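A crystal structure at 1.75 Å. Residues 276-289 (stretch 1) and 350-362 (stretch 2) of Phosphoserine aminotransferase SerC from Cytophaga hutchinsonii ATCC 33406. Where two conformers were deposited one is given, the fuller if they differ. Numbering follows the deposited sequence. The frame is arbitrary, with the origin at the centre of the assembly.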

# COMPACT_ATOMS: atom_id res chain seq x y z
N ALA A 276 3.29 -26.99 -20.54
CA ALA A 276 3.44 -28.29 -21.21
C ALA A 276 4.91 -28.70 -21.27
O ALA A 276 5.27 -29.87 -21.10
CB ALA A 276 2.78 -28.26 -22.59
N LEU A 277 5.77 -27.73 -21.52
CA LEU A 277 7.23 -27.99 -21.57
C LEU A 277 7.72 -28.54 -20.23
O LEU A 277 8.45 -29.54 -20.15
CB LEU A 277 8.04 -26.73 -21.88
CG LEU A 277 8.14 -26.22 -23.30
CD1 LEU A 277 9.07 -24.98 -23.32
CD2 LEU A 277 8.69 -27.34 -24.23
N ILE A 278 7.29 -27.85 -19.18
CA ILE A 278 7.68 -28.18 -17.81
C ILE A 278 7.12 -29.52 -17.39
O ILE A 278 7.84 -30.39 -16.87
CB ILE A 278 7.25 -27.06 -16.78
CG1 ILE A 278 7.97 -25.74 -17.06
CG2 ILE A 278 7.45 -27.55 -15.31
CD1 ILE A 278 7.35 -24.51 -16.32
N ASN A 279 5.84 -29.73 -17.68
CA ASN A 279 5.14 -30.93 -17.23
C ASN A 279 5.63 -32.17 -17.99
O ASN A 279 5.70 -33.25 -17.43
CB ASN A 279 3.62 -30.73 -17.31
CG ASN A 279 3.13 -29.76 -16.26
OD1 ASN A 279 3.71 -29.69 -15.16
ND2 ASN A 279 2.05 -29.02 -16.56
N THR A 280 5.97 -31.97 -19.24
CA THR A 280 6.49 -33.09 -20.06
C THR A 280 7.79 -33.61 -19.45
O THR A 280 8.06 -34.82 -19.42
CB THR A 280 6.70 -32.65 -21.53
OG1 THR A 280 5.41 -32.40 -22.12
CG2 THR A 280 7.42 -33.78 -22.34
N TYR A 281 8.58 -32.67 -18.93
CA TYR A 281 9.86 -32.98 -18.30
C TYR A 281 9.59 -33.70 -16.98
O TYR A 281 10.18 -34.74 -16.69
CB TYR A 281 10.72 -31.74 -18.09
CG TYR A 281 11.84 -31.89 -17.05
CD1 TYR A 281 12.84 -32.83 -17.21
CD2 TYR A 281 11.88 -31.05 -15.92
CE1 TYR A 281 13.86 -32.96 -16.29
CE2 TYR A 281 12.88 -31.17 -14.99
CZ TYR A 281 13.87 -32.14 -15.18
OH TYR A 281 14.89 -32.25 -14.26
N ILE A 282 8.62 -33.21 -16.24
CA ILE A 282 8.31 -33.84 -14.95
C ILE A 282 7.81 -35.28 -15.20
O ILE A 282 8.08 -36.17 -14.39
CB ILE A 282 7.28 -33.04 -14.11
CG1 ILE A 282 7.85 -31.66 -13.75
CG2 ILE A 282 6.91 -33.81 -12.84
CD1 ILE A 282 6.81 -30.67 -13.15
N GLU A 283 7.10 -35.51 -16.30
CA GLU A 283 6.58 -36.87 -16.55
C GLU A 283 7.65 -37.95 -16.54
O GLU A 283 7.36 -39.09 -16.18
CB GLU A 283 5.84 -37.00 -17.89
CG GLU A 283 4.50 -36.26 -18.00
CD GLU A 283 3.38 -36.76 -17.10
OE1 GLU A 283 3.52 -37.80 -16.43
OE2 GLU A 283 2.31 -36.07 -17.08
N SER A 284 8.86 -37.58 -16.94
CA SER A 284 9.93 -38.57 -17.07
C SER A 284 11.17 -38.30 -16.22
O SER A 284 12.13 -39.06 -16.27
CB SER A 284 10.34 -38.75 -18.53
OG SER A 284 10.87 -37.57 -19.07
N SER A 285 11.12 -37.25 -15.40
CA SER A 285 12.25 -36.91 -14.55
C SER A 285 12.57 -37.98 -13.52
O SER A 285 11.68 -38.59 -12.97
CB SER A 285 11.99 -35.60 -13.79
OG SER A 285 13.12 -35.29 -13.00
N LYS A 286 13.87 -38.17 -13.29
CA LYS A 286 14.33 -39.11 -12.28
C LYS A 286 14.38 -38.45 -10.89
O LYS A 286 14.55 -39.13 -9.88
CB LYS A 286 15.71 -39.72 -12.64
N VAL A 287 14.16 -37.14 -10.85
CA VAL A 287 14.22 -36.36 -9.60
C VAL A 287 12.87 -35.73 -9.19
O VAL A 287 12.47 -35.76 -8.03
CB VAL A 287 15.30 -35.28 -9.72
CG1 VAL A 287 15.23 -34.21 -8.55
CG2 VAL A 287 16.70 -36.00 -9.74
N PHE A 288 12.19 -35.20 -10.19
CA PHE A 288 10.91 -34.53 -9.98
C PHE A 288 9.71 -35.39 -10.28
O PHE A 288 9.72 -36.24 -11.17
CB PHE A 288 10.84 -33.26 -10.85
CG PHE A 288 11.93 -32.30 -10.58
CD1 PHE A 288 12.02 -31.61 -9.37
CD2 PHE A 288 12.92 -32.07 -11.54
CE1 PHE A 288 13.09 -30.74 -9.14
CE2 PHE A 288 13.97 -31.19 -11.31
CZ PHE A 288 14.05 -30.53 -10.12
N SER A 289 8.68 -35.16 -9.48
CA SER A 289 7.38 -35.78 -9.69
C SER A 289 6.30 -34.73 -9.39
O SER A 289 6.60 -33.65 -8.86
CB SER A 289 7.20 -36.98 -8.78
OG SER A 289 7.40 -36.66 -7.41
N VAL A 350 11.71 -20.47 -20.38
CA VAL A 350 11.24 -21.74 -19.82
C VAL A 350 11.98 -22.90 -20.50
O VAL A 350 12.37 -23.88 -19.85
CB VAL A 350 9.70 -21.89 -19.91
CG1 VAL A 350 9.27 -23.29 -19.53
CG2 VAL A 350 9.03 -20.87 -18.95
N HIS A 351 12.18 -22.76 -21.80
CA HIS A 351 12.92 -23.75 -22.55
C HIS A 351 14.32 -23.90 -21.98
O HIS A 351 14.82 -25.01 -21.83
CB HIS A 351 12.99 -23.38 -24.03
CG HIS A 351 13.54 -24.48 -24.89
ND1 HIS A 351 14.89 -24.63 -25.13
CD2 HIS A 351 12.93 -25.49 -25.54
CE1 HIS A 351 15.09 -25.68 -25.90
NE2 HIS A 351 13.92 -26.23 -26.16
N LYS A 352 14.94 -22.77 -21.67
CA LYS A 352 16.29 -22.79 -21.10
C LYS A 352 16.28 -23.45 -19.73
O LYS A 352 17.15 -24.27 -19.41
CB LYS A 352 16.91 -21.40 -20.99
CG LYS A 352 18.31 -21.41 -20.35
CD LYS A 352 18.86 -19.99 -20.18
CE LYS A 352 20.28 -19.96 -19.53
NZ LYS A 352 20.79 -18.58 -19.26
N LEU A 353 15.26 -23.13 -18.95
CA LEU A 353 15.12 -23.74 -17.62
C LEU A 353 14.99 -25.27 -17.73
O LEU A 353 15.71 -26.01 -17.05
CB LEU A 353 13.90 -23.18 -16.86
CG LEU A 353 13.64 -23.83 -15.49
CD1 LEU A 353 14.70 -23.55 -14.45
CD2 LEU A 353 12.23 -23.34 -14.97
N VAL A 354 14.09 -25.72 -18.59
CA VAL A 354 13.81 -27.16 -18.71
C VAL A 354 15.04 -27.90 -19.25
O VAL A 354 15.40 -28.99 -18.78
CB VAL A 354 12.54 -27.44 -19.54
CG1 VAL A 354 12.39 -28.95 -19.86
CG2 VAL A 354 11.30 -26.93 -18.78
N GLN A 355 15.71 -27.29 -20.21
CA GLN A 355 16.86 -27.94 -20.81
C GLN A 355 17.98 -28.07 -19.80
O GLN A 355 18.71 -29.08 -19.76
CB GLN A 355 17.36 -27.16 -22.03
CG GLN A 355 18.73 -27.60 -22.51
CD GLN A 355 19.25 -26.68 -23.60
OE1 GLN A 355 18.73 -26.68 -24.72
NE2 GLN A 355 20.27 -25.88 -23.26
N THR A 356 18.11 -27.05 -18.98
CA THR A 356 19.17 -27.00 -17.99
C THR A 356 18.88 -28.04 -16.92
O THR A 356 19.76 -28.78 -16.49
CB THR A 356 19.35 -25.59 -17.40
OG1 THR A 356 19.66 -24.68 -18.46
CG2 THR A 356 20.45 -25.56 -16.37
N LEU A 357 17.61 -28.11 -16.52
CA LEU A 357 17.21 -29.08 -15.50
C LEU A 357 17.44 -30.51 -16.01
O LEU A 357 17.92 -31.39 -15.29
CB LEU A 357 15.74 -28.92 -15.13
CG LEU A 357 15.46 -27.68 -14.26
CD1 LEU A 357 13.95 -27.51 -14.08
CD2 LEU A 357 16.15 -27.73 -12.88
N LYS A 358 17.10 -30.72 -17.27
CA LYS A 358 17.23 -32.05 -17.87
C LYS A 358 18.66 -32.51 -17.90
O LYS A 358 18.98 -33.68 -17.63
CB LYS A 358 16.70 -32.06 -19.29
CG LYS A 358 15.21 -31.90 -19.36
CD LYS A 358 14.71 -31.59 -20.76
CE LYS A 358 14.98 -32.70 -21.74
NZ LYS A 358 14.35 -32.34 -23.04
N GLU A 359 19.51 -31.56 -18.23
CA GLU A 359 20.93 -31.82 -18.43
C GLU A 359 21.70 -31.98 -17.14
O GLU A 359 22.56 -32.85 -17.04
CB GLU A 359 21.58 -30.74 -19.30
CG GLU A 359 21.10 -30.76 -20.75
CD GLU A 359 21.80 -29.72 -21.63
OE1 GLU A 359 22.65 -28.97 -21.12
OE2 GLU A 359 21.48 -29.64 -22.84
N LYS A 360 21.34 -31.17 -16.15
CA LYS A 360 22.10 -31.11 -14.89
C LYS A 360 21.46 -31.83 -13.71
O LYS A 360 22.14 -32.16 -12.74
CB LYS A 360 22.34 -29.65 -14.51
CG LYS A 360 22.92 -28.79 -15.65
CD LYS A 360 24.33 -29.25 -16.07
CE LYS A 360 25.34 -28.88 -15.00
NZ LYS A 360 26.73 -29.41 -15.32
N ILE A 361 20.14 -32.03 -13.77
CA ILE A 361 19.41 -32.68 -12.69
C ILE A 361 18.82 -34.02 -13.13
O ILE A 361 18.92 -35.04 -12.44
CB ILE A 361 18.25 -31.77 -12.16
CG1 ILE A 361 18.76 -30.40 -11.70
CG2 ILE A 361 17.55 -32.46 -11.01
CD1 ILE A 361 19.77 -30.49 -10.58
N GLY A 362 18.20 -34.00 -14.30
CA GLY A 362 17.63 -35.21 -14.90
C GLY A 362 16.23 -35.61 -14.44
O GLY A 362 15.48 -34.80 -13.85
OXT GLY A 362 15.84 -36.78 -14.70

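Two helical segments of one chain, one leading in from A276 and the other running from V350 to K360, both begun earlier in the chain, run side by side in nearly the same direction, their axes 12° apart and 9.7 Å from each other at closest approach. The CA atoms of I278 and V354 lie 6.3 Å apart. Beyond the helices, the first stretch turns through S285-V287 into a strand at F288, while the second stops at G362, the C-terminus of the chain, and the two remain close there: the CA atoms of S285 and G362 are 5.7 Å apart.

At the start of the two segments the contact is largely aliphatic. I278 CG1 packs 3.7 Å from V350 CG1 and 3.9 Å from V354 CG2, while L277 reaches out with CD1 to 4.2 Å from V350 CG1. The valines are compact and beta-branched, and V350 and V354 meet I278 at van der Waals distance.

Y281 links this apolar layer to the polar end. Y281 CB lies 3.7 Å from V354 CG1, Y281 CE2 is 3.6 Å from L357 CB, and Y281 CD1 rests 3.3 Å from the aliphatic CG of K358. The ring thus lies among carbon atoms while Y281 OH donates a hydrogen bond to G362 O at 2.6 Å.

The terminal carboxylate is the chemical centre of the contact. S285 OG also donates to G362 O, at 2.6 Å, and K286 N donates to G362 OXT at 2.8 Å, almost linearly. Two hydroxyls and an amide thus share the acceptor group. S285 OG in turn accepts from V287 N and F288 N, each at 3.0 Å, so one small side chain both braces the turn and binds the terminus. At its phi of 84°, G362 suits glycine: a CB would jam against the carbonyl O of I361.

Beside the carboxylate, I361 CG2 meets V287 CG1 and F288 CE2, both at 3.8 Å, adding an apolar flank.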